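Local coordinates for protein enoyl-CoA hydratase/isomerase (Shewanella pealeana, PDB 4KPK) that probably acts as an isomerase of the enoyl-CoA hydratase/isomerase (crotonase) family and assembles from three copies of the chain, at residues N121-L126 with P178-P183; E70-L75 with M127-K132; L248-D253 with L261-E266; M241-C246 with S265-R270; F204-A209 with H216-D221. All coordinates share one frame; numbering follows the deposited sequence.

How the interactions relate
The five contacts illustrate how a crotonase-like chain builds a compact body and a helical extension that serves the trimer. Interactions 1 and 2, with centres 11 Å apart, share helix 113-132 and touch through Leu126, which packs on Met71, Ile72 and Leu75. Interactions 3 and 4, centres 9 Å apart, join helices 238-251 and 258-273 at two levels and share Ser265 and Glu266. Within one chain, interactions 1 and 3 lie about 25 Å apart between centres, yet across the subunit interface Asn121 bonds to Ser265 of the second subunit. Interaction 5 stands apart, 24 Å from interactions 1 and 2 between centres, at an edge strand of this chain's sheet.

Interaction 1 (N121-L126 with P178-P183); sequences NELARL and PAVISP
The peptide group joining Leu123 to Ala124 is the flat surface of this contact, and methyl CG1 of Val180 rests over one of its faces. Val180 CG1 lies 3.7 Å from Leu123 C and 3.5 Å from Ala124 N. Still above the same face, Val180 CG1 comes within 3.4 Å of Ala124 CA, so a single methyl group presses on helix backbone as well as on side chains. Methyl CB of Ala124 meets it from one direction, 3.6 Å from Val180 CG1, and the branch point of Leu123 from another, with CG 4.0 Å from Val180 CG1. Val180 turns this methyl away from its own backbone N (chi1 176°), which carries it out toward the helix. The small side chain of Ala124 lets the backbones approach closely: the CA atoms of Ala124 and Val180 are 5.7 Å apart. Beside Val180, Ser182 OG donates to Ala179 O at 2.7 Å and ties the turn together. Helix 113-132 is thus joined to the lead-in of helix 182-189, with Ala120 extending the seat for Val180. Leu123 also reaches Ile68 of helix 65-80, and Ala124 packs on Ser265 of the second subunit.

Interaction 2 (E70-L75 with M127-K132); sequences EMIQVL and MSMLDK
Two helices of the crotonase-like body pack side by side here, 65-80 and 113-132, an apolar helix-helix contact whose local axes come within 10.2 Å at closest approach and run in nearly the same sense, inclined by 30°. Leu75 and Met129 carry most of the buried surface; Met129, like the other methionines, is modelled as selenomethionine. Methyl CD1 of Leu75 reaches over the facing helix and settles 3.7 Å from Leu130 N. The CB atoms of two successive residues also touch it, Met129 CB and Leu130 CB each lying 4.0 Å from Leu75 CD1. It gets there because CG of Leu75 stands opposite its carbonyl carbon (chi1 -70°) and the chain then extends. One turn earlier, Ile72 offers its CG2 branch, and Met129 SE passes 3.8 Å from Ile72 CG2, the two side chains crossing almost at a right angle. The place of the terminal methyl of Met129 is doubtful. Further along the chain Lys132 NZ forms a salt bridge with Asp131 OD2 at 3.2 Å, approaching from the anti side of the carboxylate, while OD1 pairs with Arg187 and with Arg195 of the third subunit. Leu75 also lies on Met52 of strand 49-54, and Leu130 on Leu152 and Cys155 of helix 148-155, so the contact continues to the sheet through Leu75 and to helix 148-155 through Leu130.

Interaction 3 (L248-D253 with L261-E266); sequences LSSLED and LDHTSE
Ser250 faces His263 across two consecutive helices, and its short side chain can be followed atom by atom. Ser250 CB comes 3.8 Å from His263 NE2, a plain van der Waals approach. One bond further, Ser250 OG stands 3.3 Å from His263 NE2 and accepts a weak hydrogen bond from it, and His263 CD2 follows at 3.7 Å from Ser250 OG. The hydroxyl therefore meets the ring at its edge, near the ring plane, instead of lying over a face. OG sits between its own backbone N and carbonyl carbon (chi1 76°), a setting that also brings it to Leu247 O in the preceding turn. That bond is its stronger polar tie, so the hydroxyl belongs chiefly to its own helix and offers the imidazole a secondary acceptor. His263 spans most of the gap: its CG is anti to the backbone N (chi1 165°), and the ring bridges backbones whose CA atoms, Ser250 to His263, are 9.3 Å apart. This is a surface contact, with just 100 Å² buried. It links the C-terminal part of helix 238-251 to the early part of helix 258-273, while Leu251 packs on Ser182 and Leu261 on Tyr184, both of the third subunit.

Interaction 4 (M241-C246 with S265-R270); sequences MAWVKC and SERIAR
A cation-pi stack near the surface, Arg267 on Trp243, joins helix 238-251 to helix 258-273 in the C-terminal helical part of the chain. The guanidinium lies flat on the indole, the planes only 9° apart and the group centres 4.0 Å apart. It is displaced from the middle of the six-membered ring, CZ standing 34° off the ring normal, and the nearest approach is Arg267 NH1 to Trp243 CH2 at 3.2 Å. Bends at chi2 and chi3 fold the arginine over the indole. Arg270 meets the same ring at its edge, where Arg270 CB lies 3.8 Å from Trp243 CZ3 in the ring plane. Glu266 fixes how the guanidinium is turned: Arg267 grips it side-on, Arg267 NE bonding Glu266 OE1 at 2.9 Å and Arg267 NH2 bonding Glu266 OE2 at 3.0 Å. Arg270 NE comes to Glu266 OE2 from the anti side at 2.9 Å, so that oxygen serves both arginines. With an alanine in place of Arg267, the Trp243 face would probably lose its cationic cover and Glu266 would be left with Arg270 as its remaining partner within this network. Arg270 makes a further cation-pi contact with Phe113 of the third subunit, on which Ala269 also packs; Val244 of helix 238-251 lies on Val172 of the same neighbour.

Interaction 5 (F204-A209 with H216-D221); sequences FDAQKA and HDINDD
Ile218 meets the first turn of helix 206-212 through its outermost methyl. Ile218 CD1 lies 3.7 Å from Ala206 O and 4.0 Å from Ala206 CB, while Gln207 OE1 approaches Ile218 CD1 to 3.8 Å. The extended isoleucine and the bent glutamine cross at about a right angle. Gln207 owes its bend to chi2 (56°), and its amide NE2 is held by Glu211 one turn on. Further out, Asp205 caps the helix that presents Ala206: Lys208 N donates to Asp205 OD1 at 3.1 Å in an almost straight bond. Beyond Ile218, Asn219 OD1 takes the N-H of Asp221, 3.0 Å from Asp221 N, in an Asx turn, the donor lying above the amide plane. Asp221 then caps the next helix through Ala224 N. Asp217 and Asn219 bond to the backbone of Ala161, placing strand 217-218 beside strand 158-161. The arrangement is an N-capped helix packed on the outermost strand, within this chain, of the parallel part of the central sheet of an alpha/beta, crotonase-like fold.

Interaction 1 (N121-L126 with P178-P183)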
# COMPACT_ATOMS: atom_id res chain seq x y z
N ASN A 121 -24.86 2.32 10.87
CA ASN A 121 -25.06 1.30 9.89
C ASN A 121 -25.60 1.87 8.63
O ASN A 121 -25.27 1.38 7.58
CB ASN A 121 -26.00 0.15 10.31
CG ASN A 121 -25.36 -0.83 11.28
OD1 ASN A 121 -24.16 -1.10 11.25
ND2 ASN A 121 -26.20 -1.43 12.11
N GLU A 122 -26.41 2.90 8.70
CA GLU A 122 -26.84 3.57 7.48
C GLU A 122 -25.70 4.28 6.73
O GLU A 122 -25.65 4.23 5.52
CB GLU A 122 -28.00 4.56 7.74
CG GLU A 122 -29.24 3.79 8.16
CD GLU A 122 -29.61 2.68 7.15
OE1 GLU A 122 -30.25 3.01 6.12
OE2 GLU A 122 -29.23 1.49 7.37
N LEU A 123 -24.82 4.95 7.47
CA LEU A 123 -23.65 5.59 6.87
C LEU A 123 -22.78 4.49 6.30
O LEU A 123 -22.22 4.63 5.19
CB LEU A 123 -22.88 6.41 7.89
CG LEU A 123 -21.78 7.22 7.21
CD1 LEU A 123 -22.28 8.04 6.06
CD2 LEU A 123 -20.99 8.06 8.22
N ALA A 124 -22.73 3.34 6.99
CA ALA A 124 -21.89 2.24 6.46
C ALA A 124 -22.44 1.61 5.18
O ALA A 124 -21.67 1.23 4.28
CB ALA A 124 -21.64 1.18 7.49
N ARG A 125 -23.77 1.50 5.13
CA ARG A 125 -24.49 1.03 3.94
C ARG A 125 -24.27 2.01 2.76
O ARG A 125 -24.02 1.60 1.63
CB ARG A 125 -25.99 0.90 4.28
CG ARG A 125 -26.92 0.51 3.14
CD ARG A 125 -28.41 0.42 3.58
NE ARG A 125 -29.25 -0.18 2.55
CZ ARG A 125 -29.26 -1.49 2.22
NH1 ARG A 125 -28.45 -2.36 2.82
NH2 ARG A 125 -30.06 -1.94 1.27
N LEU A 126 -24.39 3.30 3.02
CA LEU A 126 -23.98 4.33 1.99
C LEU A 126 -22.55 4.09 1.40
O LEU A 126 -22.41 3.92 0.22
CB LEU A 126 -24.09 5.74 2.56
CG LEU A 126 -23.61 6.88 1.62
CD1 LEU A 126 -24.23 6.72 0.25
CD2 LEU A 126 -23.84 8.25 2.19
N PRO A 178 -13.18 8.11 13.23
CA PRO A 178 -13.84 8.01 11.91
C PRO A 178 -14.02 6.56 11.53
O PRO A 178 -13.39 6.08 10.63
CB PRO A 178 -12.86 8.73 10.98
CG PRO A 178 -11.54 8.54 11.61
CD PRO A 178 -11.75 8.49 13.10
N ALA A 179 -14.87 5.85 12.23
CA ALA A 179 -14.85 4.39 12.17
C ALA A 179 -15.42 3.90 10.87
O ALA A 179 -14.86 2.98 10.26
CB ALA A 179 -15.61 3.82 13.33
N VAL A 180 -16.56 4.46 10.47
CA VAL A 180 -17.30 3.92 9.33
C VAL A 180 -16.54 4.13 8.00
O VAL A 180 -16.59 3.29 7.12
CB VAL A 180 -18.74 4.52 9.25
CG1 VAL A 180 -19.50 4.06 8.00
CG2 VAL A 180 -19.54 4.10 10.46
N ILE A 181 -15.82 5.24 7.87
CA ILE A 181 -15.08 5.53 6.64
C ILE A 181 -13.68 4.93 6.57
O ILE A 181 -13.06 4.86 5.47
CB ILE A 181 -15.00 7.06 6.37
CG1 ILE A 181 -14.34 7.84 7.52
CG2 ILE A 181 -16.39 7.60 6.14
CD1 ILE A 181 -13.80 9.21 7.05
N SER A 182 -13.19 4.46 7.73
CA SER A 182 -11.78 4.09 7.88
C SER A 182 -11.31 2.99 6.98
O SER A 182 -10.15 2.94 6.68
CB SER A 182 -11.42 3.78 9.34
OG SER A 182 -12.23 2.76 9.94
N PRO A 183 -12.21 2.06 6.57
CA PRO A 183 -11.71 0.98 5.75
C PRO A 183 -11.34 1.48 4.37
O PRO A 183 -10.36 1.05 3.79
CB PRO A 183 -12.91 -0.07 5.71
CG PRO A 183 -13.78 0.26 6.88
CD PRO A 183 -13.52 1.73 7.22

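Interaction 2 (E70-L75 with M127-K132)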
# COMPACT_ATOMS: atom_id res chain seq x y z
N GLU A 70 -30.83 10.28 1.27
CA GLU A 70 -31.01 10.70 -0.11
C GLU A 70 -29.91 10.13 -1.01
O GLU A 70 -30.16 9.74 -2.13
CB GLU A 70 -31.10 12.23 -0.16
CG GLU A 70 -32.37 12.74 0.50
CD GLU A 70 -32.76 14.13 0.12
OE1 GLU A 70 -31.92 14.92 -0.39
OE2 GLU A 70 -33.92 14.47 0.36
N MSE A 71 -28.69 10.06 -0.51
CA MSE A 71 -27.56 9.56 -1.31
C MSE A 71 -27.74 8.10 -1.60
O MSE A 71 -27.50 7.67 -2.73
CB MSE A 71 -26.27 9.86 -0.56
CG MSE A 71 -25.79 11.28 -0.92
SE MSE A 71 -24.10 11.66 0.04
CE MSE A 71 -23.82 13.58 -0.35
N ILE A 72 -28.18 7.32 -0.59
CA ILE A 72 -28.59 5.91 -0.81
C ILE A 72 -29.63 5.76 -1.91
O ILE A 72 -29.47 4.97 -2.83
CB ILE A 72 -29.05 5.24 0.51
CG1 ILE A 72 -27.87 5.22 1.51
CG2 ILE A 72 -29.64 3.83 0.30
CD1 ILE A 72 -28.24 4.91 2.94
N GLN A 73 -30.70 6.56 -1.86
CA GLN A 73 -31.73 6.50 -2.86
C GLN A 73 -31.23 6.79 -4.29
O GLN A 73 -31.64 6.11 -5.23
CB GLN A 73 -32.83 7.52 -2.54
CG GLN A 73 -33.74 7.16 -1.39
CD GLN A 73 -34.73 8.27 -1.12
OE1 GLN A 73 -35.47 8.69 -2.02
NE2 GLN A 73 -34.73 8.78 0.11
N VAL A 74 -30.39 7.83 -4.45
CA VAL A 74 -29.87 8.15 -5.76
C VAL A 74 -28.95 7.03 -6.31
O VAL A 74 -28.98 6.69 -7.52
CB VAL A 74 -29.13 9.48 -5.72
CG1 VAL A 74 -28.42 9.73 -7.06
CG2 VAL A 74 -30.07 10.63 -5.40
N LEU A 75 -28.15 6.46 -5.43
CA LEU A 75 -27.33 5.32 -5.79
C LEU A 75 -28.19 4.15 -6.23
O LEU A 75 -27.92 3.57 -7.27
CB LEU A 75 -26.42 4.86 -4.65
CG LEU A 75 -25.24 5.75 -4.24
CD1 LEU A 75 -24.38 5.02 -3.22
CD2 LEU A 75 -24.43 6.16 -5.47
N MSE A 127 -21.52 4.02 2.21
CA MSE A 127 -20.17 3.82 1.71
C MSE A 127 -20.01 2.51 0.96
O MSE A 127 -19.36 2.42 -0.09
CB MSE A 127 -19.23 3.81 2.86
CG MSE A 127 -19.04 5.09 3.64
SE MSE A 127 -18.57 6.70 2.57
CE MSE A 127 -19.50 8.01 3.72
N SER A 128 -20.56 1.43 1.53
CA SER A 128 -20.46 0.14 0.88
C SER A 128 -21.08 0.10 -0.51
O SER A 128 -20.43 -0.35 -1.47
CB SER A 128 -21.08 -0.96 1.77
OG SER A 128 -20.77 -2.22 1.22
N MSE A 129 -22.31 0.58 -0.64
CA MSE A 129 -22.97 0.64 -1.92
C MSE A 129 -22.22 1.52 -2.92
O MSE A 129 -22.22 1.21 -4.12
CB MSE A 129 -24.36 1.28 -1.91
CG MSE A 129 -25.38 0.48 -1.09
SE MSE A 129 -27.18 1.31 -1.22
CE MSE A 129 -26.94 2.36 -2.86
N LEU A 130 -21.65 2.61 -2.48
CA LEU A 130 -20.82 3.40 -3.41
C LEU A 130 -19.58 2.67 -3.82
O LEU A 130 -19.27 2.54 -5.00
CB LEU A 130 -20.42 4.73 -2.76
CG LEU A 130 -19.53 5.64 -3.63
CD1 LEU A 130 -20.18 5.96 -4.98
CD2 LEU A 130 -19.17 6.91 -2.87
N ASP A 131 -18.86 2.16 -2.85
CA ASP A 131 -17.63 1.46 -3.13
C ASP A 131 -17.84 0.27 -4.12
O ASP A 131 -16.96 -0.01 -4.99
CB ASP A 131 -17.03 1.01 -1.82
CG ASP A 131 -15.69 0.41 -1.99
OD1 ASP A 131 -14.95 1.03 -2.76
OD2 ASP A 131 -15.37 -0.67 -1.40
N LYS A 132 -19.01 -0.38 -4.01
CA LYS A 132 -19.34 -1.59 -4.80
C LYS A 132 -20.15 -1.22 -6.04
O LYS A 132 -20.41 -2.06 -6.86
CB LYS A 132 -20.17 -2.59 -3.92
CG LYS A 132 -19.43 -3.72 -3.23
CD LYS A 132 -18.14 -3.26 -2.66
CE LYS A 132 -17.55 -4.23 -1.65
NZ LYS A 132 -16.79 -3.39 -0.62

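Interaction 3 (L248-D253 with L261-E266)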
# COMPACT_ATOMS: atom_id res chain seq x y z
N LEU A 248 -10.81 -6.67 -8.46
CA LEU A 248 -10.04 -5.88 -7.47
C LEU A 248 -10.56 -6.05 -6.05
O LEU A 248 -9.81 -6.12 -5.07
CB LEU A 248 -10.11 -4.36 -7.85
CG LEU A 248 -9.32 -4.00 -9.12
CD1 LEU A 248 -9.42 -2.52 -9.55
CD2 LEU A 248 -7.88 -4.35 -8.84
N SER A 249 -11.86 -6.03 -5.89
CA SER A 249 -12.46 -6.34 -4.55
C SER A 249 -11.95 -7.67 -3.98
O SER A 249 -11.49 -7.72 -2.88
CB SER A 249 -13.99 -6.41 -4.62
OG SER A 249 -14.55 -6.30 -3.34
N SER A 250 -11.98 -8.71 -4.79
CA SER A 250 -11.55 -10.04 -4.35
C SER A 250 -10.08 -10.09 -3.96
O SER A 250 -9.69 -11.01 -3.25
CB SER A 250 -11.87 -11.09 -5.41
OG SER A 250 -10.95 -11.05 -6.52
N LEU A 251 -9.28 -9.11 -4.42
CA LEU A 251 -7.85 -9.10 -4.19
C LEU A 251 -7.40 -8.21 -2.99
O LEU A 251 -6.24 -8.23 -2.62
CB LEU A 251 -7.10 -8.66 -5.43
CG LEU A 251 -7.26 -9.44 -6.76
CD1 LEU A 251 -6.62 -8.63 -7.91
CD2 LEU A 251 -6.63 -10.82 -6.69
N GLU A 252 -8.34 -7.49 -2.38
CA GLU A 252 -8.07 -6.51 -1.32
C GLU A 252 -7.31 -7.03 -0.15
O GLU A 252 -6.56 -6.25 0.47
CB GLU A 252 -9.38 -5.95 -0.76
CG GLU A 252 -10.05 -4.95 -1.67
CD GLU A 252 -11.41 -4.48 -1.15
OE1 GLU A 252 -12.15 -5.23 -0.40
OE2 GLU A 252 -11.78 -3.36 -1.56
N ASP A 253 -7.52 -8.31 0.18
CA ASP A 253 -6.80 -8.96 1.25
C ASP A 253 -5.29 -9.20 1.04
O ASP A 253 -4.56 -9.39 2.01
CB ASP A 253 -7.54 -10.26 1.76
CG ASP A 253 -7.53 -11.42 0.78
OD1 ASP A 253 -6.89 -11.32 -0.28
OD2 ASP A 253 -8.17 -12.47 1.11
N LEU A 261 -5.16 -17.73 -8.06
CA LEU A 261 -4.78 -18.19 -9.38
C LEU A 261 -5.93 -18.86 -10.14
O LEU A 261 -6.18 -18.54 -11.31
CB LEU A 261 -3.55 -19.11 -9.28
CG LEU A 261 -2.20 -18.37 -9.31
CD1 LEU A 261 -1.93 -17.46 -8.14
CD2 LEU A 261 -1.03 -19.34 -9.44
N ASP A 262 -6.65 -19.74 -9.45
CA ASP A 262 -7.77 -20.45 -10.05
C ASP A 262 -8.95 -19.51 -10.41
O ASP A 262 -9.56 -19.60 -11.51
CB ASP A 262 -8.25 -21.53 -9.07
CG ASP A 262 -7.27 -22.69 -8.95
OD1 ASP A 262 -6.57 -22.97 -9.93
OD2 ASP A 262 -7.20 -23.30 -7.86
N HIS A 263 -9.25 -18.61 -9.47
CA HIS A 263 -10.30 -17.63 -9.63
C HIS A 263 -9.96 -16.59 -10.74
O HIS A 263 -10.79 -16.34 -11.61
CB HIS A 263 -10.58 -16.99 -8.25
CG HIS A 263 -11.37 -15.73 -8.30
ND1 HIS A 263 -12.71 -15.69 -8.64
CD2 HIS A 263 -11.02 -14.44 -8.05
CE1 HIS A 263 -13.15 -14.44 -8.60
NE2 HIS A 263 -12.14 -13.66 -8.24
N THR A 264 -8.77 -16.01 -10.74
CA THR A 264 -8.42 -15.07 -11.86
C THR A 264 -8.48 -15.74 -13.23
O THR A 264 -8.96 -15.13 -14.21
CB THR A 264 -7.04 -14.38 -11.71
OG1 THR A 264 -5.99 -15.32 -11.58
CG2 THR A 264 -7.07 -13.52 -10.49
N SER A 265 -8.04 -17.00 -13.29
CA SER A 265 -8.07 -17.77 -14.55
C SER A 265 -9.50 -18.08 -15.00
O SER A 265 -9.83 -17.93 -16.16
CB SER A 265 -7.27 -19.07 -14.43
OG SER A 265 -5.90 -18.81 -14.22
N GLU A 266 -10.37 -18.40 -14.04
CA GLU A 266 -11.77 -18.61 -14.33
C GLU A 266 -12.46 -17.32 -14.78
O GLU A 266 -13.23 -17.36 -15.74
CB GLU A 266 -12.47 -19.25 -13.13
CG GLU A 266 -13.92 -19.62 -13.36
CD GLU A 266 -14.85 -18.43 -13.16
OE1 GLU A 266 -14.40 -17.45 -12.53
OE2 GLU A 266 -16.01 -18.46 -13.65

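Interaction 4 (M241-C246 with S265-R270)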
# COMPACT_ATOMS: atom_id res chain seq x y z
N MSE A 241 -15.71 -3.47 -17.09
CA MSE A 241 -15.46 -2.53 -15.97
C MSE A 241 -16.11 -3.04 -14.71
O MSE A 241 -15.51 -3.00 -13.63
CB MSE A 241 -16.01 -1.15 -16.37
CG MSE A 241 -15.06 -0.60 -17.45
SE MSE A 241 -15.38 1.34 -17.60
CE MSE A 241 -17.11 1.33 -18.47
N ALA A 242 -17.32 -3.54 -14.79
CA ALA A 242 -17.94 -4.16 -13.57
C ALA A 242 -17.15 -5.32 -13.04
O ALA A 242 -16.98 -5.49 -11.82
CB ALA A 242 -19.37 -4.60 -13.86
N TRP A 243 -16.64 -6.14 -13.96
CA TRP A 243 -15.81 -7.29 -13.53
C TRP A 243 -14.45 -6.89 -13.00
O TRP A 243 -13.93 -7.57 -12.15
CB TRP A 243 -15.67 -8.32 -14.65
CG TRP A 243 -16.91 -9.15 -14.86
CD1 TRP A 243 -18.23 -8.70 -14.79
CD2 TRP A 243 -17.00 -10.53 -15.23
NE1 TRP A 243 -19.10 -9.70 -15.08
CE2 TRP A 243 -18.39 -10.84 -15.37
CE3 TRP A 243 -16.05 -11.55 -15.48
CZ2 TRP A 243 -18.84 -12.12 -15.70
CZ3 TRP A 243 -16.50 -12.81 -15.83
CH2 TRP A 243 -17.89 -13.09 -15.93
N VAL A 244 -13.86 -5.77 -13.51
CA VAL A 244 -12.60 -5.27 -13.01
C VAL A 244 -12.83 -4.96 -11.57
O VAL A 244 -12.02 -5.29 -10.75
CB VAL A 244 -12.11 -3.96 -13.72
CG1 VAL A 244 -11.28 -3.06 -12.78
CG2 VAL A 244 -11.26 -4.27 -14.95
N LYS A 245 -13.95 -4.31 -11.26
CA LYS A 245 -14.20 -3.88 -9.90
C LYS A 245 -14.39 -5.07 -8.93
O LYS A 245 -13.88 -4.96 -7.83
CB LYS A 245 -15.37 -2.91 -9.76
CG LYS A 245 -15.17 -1.52 -10.38
CD LYS A 245 -16.37 -0.60 -10.11
CE LYS A 245 -16.30 -0.03 -8.69
NZ LYS A 245 -17.01 1.27 -8.53
N CYS A 246 -15.08 -6.15 -9.32
CA CYS A 246 -15.33 -7.27 -8.40
C CYS A 246 -14.02 -7.91 -8.20
O CYS A 246 -13.69 -8.32 -7.12
CB CYS A 246 -16.31 -8.34 -8.95
SG CYS A 246 -17.98 -7.74 -9.31
N SER A 265 -8.04 -17.00 -13.29
CA SER A 265 -8.07 -17.77 -14.55
C SER A 265 -9.50 -18.08 -15.00
O SER A 265 -9.83 -17.93 -16.16
CB SER A 265 -7.27 -19.07 -14.43
OG SER A 265 -5.90 -18.81 -14.22
N GLU A 266 -10.37 -18.40 -14.04
CA GLU A 266 -11.77 -18.61 -14.33
C GLU A 266 -12.46 -17.32 -14.78
O GLU A 266 -13.23 -17.36 -15.74
CB GLU A 266 -12.47 -19.25 -13.13
CG GLU A 266 -13.92 -19.62 -13.36
CD GLU A 266 -14.85 -18.43 -13.16
OE1 GLU A 266 -14.40 -17.45 -12.53
OE2 GLU A 266 -16.01 -18.46 -13.65
N ARG A 267 -12.17 -16.16 -14.15
CA ARG A 267 -12.75 -14.89 -14.62
C ARG A 267 -12.41 -14.57 -16.08
O ARG A 267 -13.30 -14.26 -16.87
CB ARG A 267 -12.40 -13.70 -13.72
CG ARG A 267 -13.01 -13.80 -12.34
CD ARG A 267 -14.51 -13.51 -12.38
NE ARG A 267 -15.33 -14.69 -12.69
CZ ARG A 267 -16.65 -14.68 -12.87
NH1 ARG A 267 -17.33 -13.54 -12.80
NH2 ARG A 267 -17.30 -15.82 -13.13
N ILE A 268 -11.14 -14.58 -16.45
CA ILE A 268 -10.78 -14.23 -17.84
C ILE A 268 -11.42 -15.21 -18.84
O ILE A 268 -12.02 -14.80 -19.83
CB ILE A 268 -9.26 -14.07 -18.04
CG1 ILE A 268 -8.93 -13.61 -19.47
CG2 ILE A 268 -8.52 -15.35 -17.65
CD1 ILE A 268 -9.75 -12.41 -19.94
N ALA A 269 -11.37 -16.50 -18.53
CA ALA A 269 -11.95 -17.52 -19.41
C ALA A 269 -13.42 -17.29 -19.61
O ALA A 269 -13.90 -17.27 -20.76
CB ALA A 269 -11.66 -18.91 -18.85
N ARG A 270 -14.16 -17.06 -18.52
CA ARG A 270 -15.59 -16.70 -18.61
C ARG A 270 -15.89 -15.50 -19.41
O ARG A 270 -16.83 -15.52 -20.15
CB ARG A 270 -16.21 -16.30 -17.30
CG ARG A 270 -16.61 -17.38 -16.42
CD ARG A 270 -17.67 -18.32 -16.94
NE ARG A 270 -17.63 -19.36 -15.90
CZ ARG A 270 -17.72 -20.66 -16.08
NH1 ARG A 270 -17.99 -21.17 -17.30
NH2 ARG A 270 -17.59 -21.45 -15.02

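Interaction 5 (F204-A209 with H216-D221)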
# COMPACT_ATOMS: atom_id res chain seq x y z
N PHE A 204 -4.98 18.82 5.85
CA PHE A 204 -4.03 18.64 4.75
C PHE A 204 -4.60 19.15 3.44
O PHE A 204 -5.81 19.38 3.35
CB PHE A 204 -3.45 17.23 4.68
CG PHE A 204 -4.44 16.12 4.41
CD1 PHE A 204 -5.00 15.42 5.45
CD2 PHE A 204 -4.68 15.70 3.12
CE1 PHE A 204 -5.86 14.34 5.22
CE2 PHE A 204 -5.55 14.65 2.86
CZ PHE A 204 -6.15 13.97 3.91
N ASP A 205 -3.70 19.48 2.51
CA ASP A 205 -4.07 20.20 1.31
C ASP A 205 -4.14 19.31 0.09
O ASP A 205 -3.99 18.10 0.18
CB ASP A 205 -3.19 21.49 1.09
CG ASP A 205 -1.74 21.21 0.70
OD1 ASP A 205 -1.37 20.10 0.26
OD2 ASP A 205 -0.93 22.14 0.83
N ALA A 206 -4.44 19.91 -1.05
CA ALA A 206 -4.69 19.23 -2.27
C ALA A 206 -3.46 18.45 -2.69
O ALA A 206 -3.56 17.33 -3.17
CB ALA A 206 -5.04 20.26 -3.35
N GLN A 207 -2.30 19.08 -2.57
CA GLN A 207 -1.09 18.48 -3.10
C GLN A 207 -0.77 17.23 -2.28
O GLN A 207 -0.35 16.23 -2.81
CB GLN A 207 0.05 19.48 -2.99
CG GLN A 207 1.39 18.91 -3.38
CD GLN A 207 1.39 18.32 -4.78
OE1 GLN A 207 0.81 18.89 -5.72
NE2 GLN A 207 2.06 17.16 -4.94
N LYS A 208 -0.87 17.33 -0.98
CA LYS A 208 -0.64 16.17 -0.10
C LYS A 208 -1.64 15.02 -0.40
O LYS A 208 -1.26 13.86 -0.42
CB LYS A 208 -0.79 16.66 1.36
CG LYS A 208 -0.84 15.60 2.45
CD LYS A 208 0.36 14.69 2.43
CE LYS A 208 1.64 15.43 2.68
NZ LYS A 208 2.67 14.39 2.93
N ALA A 209 -2.89 15.39 -0.64
CA ALA A 209 -3.95 14.49 -1.08
C ALA A 209 -3.57 13.71 -2.32
O ALA A 209 -3.81 12.47 -2.44
CB ALA A 209 -5.23 15.30 -1.37
N HIS A 216 -6.67 11.77 -7.56
CA HIS A 216 -5.92 11.38 -8.78
C HIS A 216 -5.42 12.59 -9.58
O HIS A 216 -4.46 12.46 -10.30
CB HIS A 216 -6.79 10.48 -9.67
CG HIS A 216 -7.25 9.24 -8.96
ND1 HIS A 216 -6.47 8.12 -8.83
CD2 HIS A 216 -8.39 8.96 -8.30
CE1 HIS A 216 -7.11 7.20 -8.13
NE2 HIS A 216 -8.28 7.71 -7.77
N ASP A 217 -6.03 13.75 -9.44
CA ASP A 217 -5.67 14.93 -10.28
C ASP A 217 -6.06 16.21 -9.53
O ASP A 217 -6.96 16.18 -8.68
CB ASP A 217 -6.44 14.89 -11.63
CG ASP A 217 -5.89 15.91 -12.70
OD1 ASP A 217 -4.66 16.09 -12.79
OD2 ASP A 217 -6.69 16.51 -13.47
N ILE A 218 -5.38 17.31 -9.83
CA ILE A 218 -5.70 18.61 -9.29
C ILE A 218 -5.96 19.56 -10.47
O ILE A 218 -5.11 19.70 -11.37
CB ILE A 218 -4.53 19.17 -8.47
CG1 ILE A 218 -4.17 18.31 -7.23
CG2 ILE A 218 -4.83 20.60 -8.03
CD1 ILE A 218 -2.96 18.84 -6.45
N ASN A 219 -7.10 20.23 -10.45
CA ASN A 219 -7.45 21.15 -11.51
C ASN A 219 -8.53 22.06 -11.01
O ASN A 219 -9.59 21.60 -10.54
CB ASN A 219 -7.96 20.35 -12.71
CG ASN A 219 -7.93 21.14 -14.03
OD1 ASN A 219 -7.97 22.37 -14.06
ND2 ASN A 219 -7.89 20.41 -15.12
N ASP A 220 -8.30 23.37 -11.07
CA ASP A 220 -9.38 24.35 -10.81
C ASP A 220 -10.60 24.27 -11.76
O ASP A 220 -11.67 24.74 -11.45
CB ASP A 220 -8.83 25.77 -10.83
CG ASP A 220 -8.07 26.12 -9.58
OD1 ASP A 220 -8.25 25.43 -8.53
OD2 ASP A 220 -7.31 27.10 -9.67
N ASP A 221 -10.45 23.67 -12.93
CA ASP A 221 -11.58 23.51 -13.79
C ASP A 221 -11.93 22.05 -13.70
O ASP A 221 -11.39 21.24 -14.44
CB ASP A 221 -11.22 23.91 -15.21
CG ASP A 221 -12.43 23.98 -16.11
OD1 ASP A 221 -13.50 23.32 -15.85
OD2 ASP A 221 -12.32 24.73 -17.08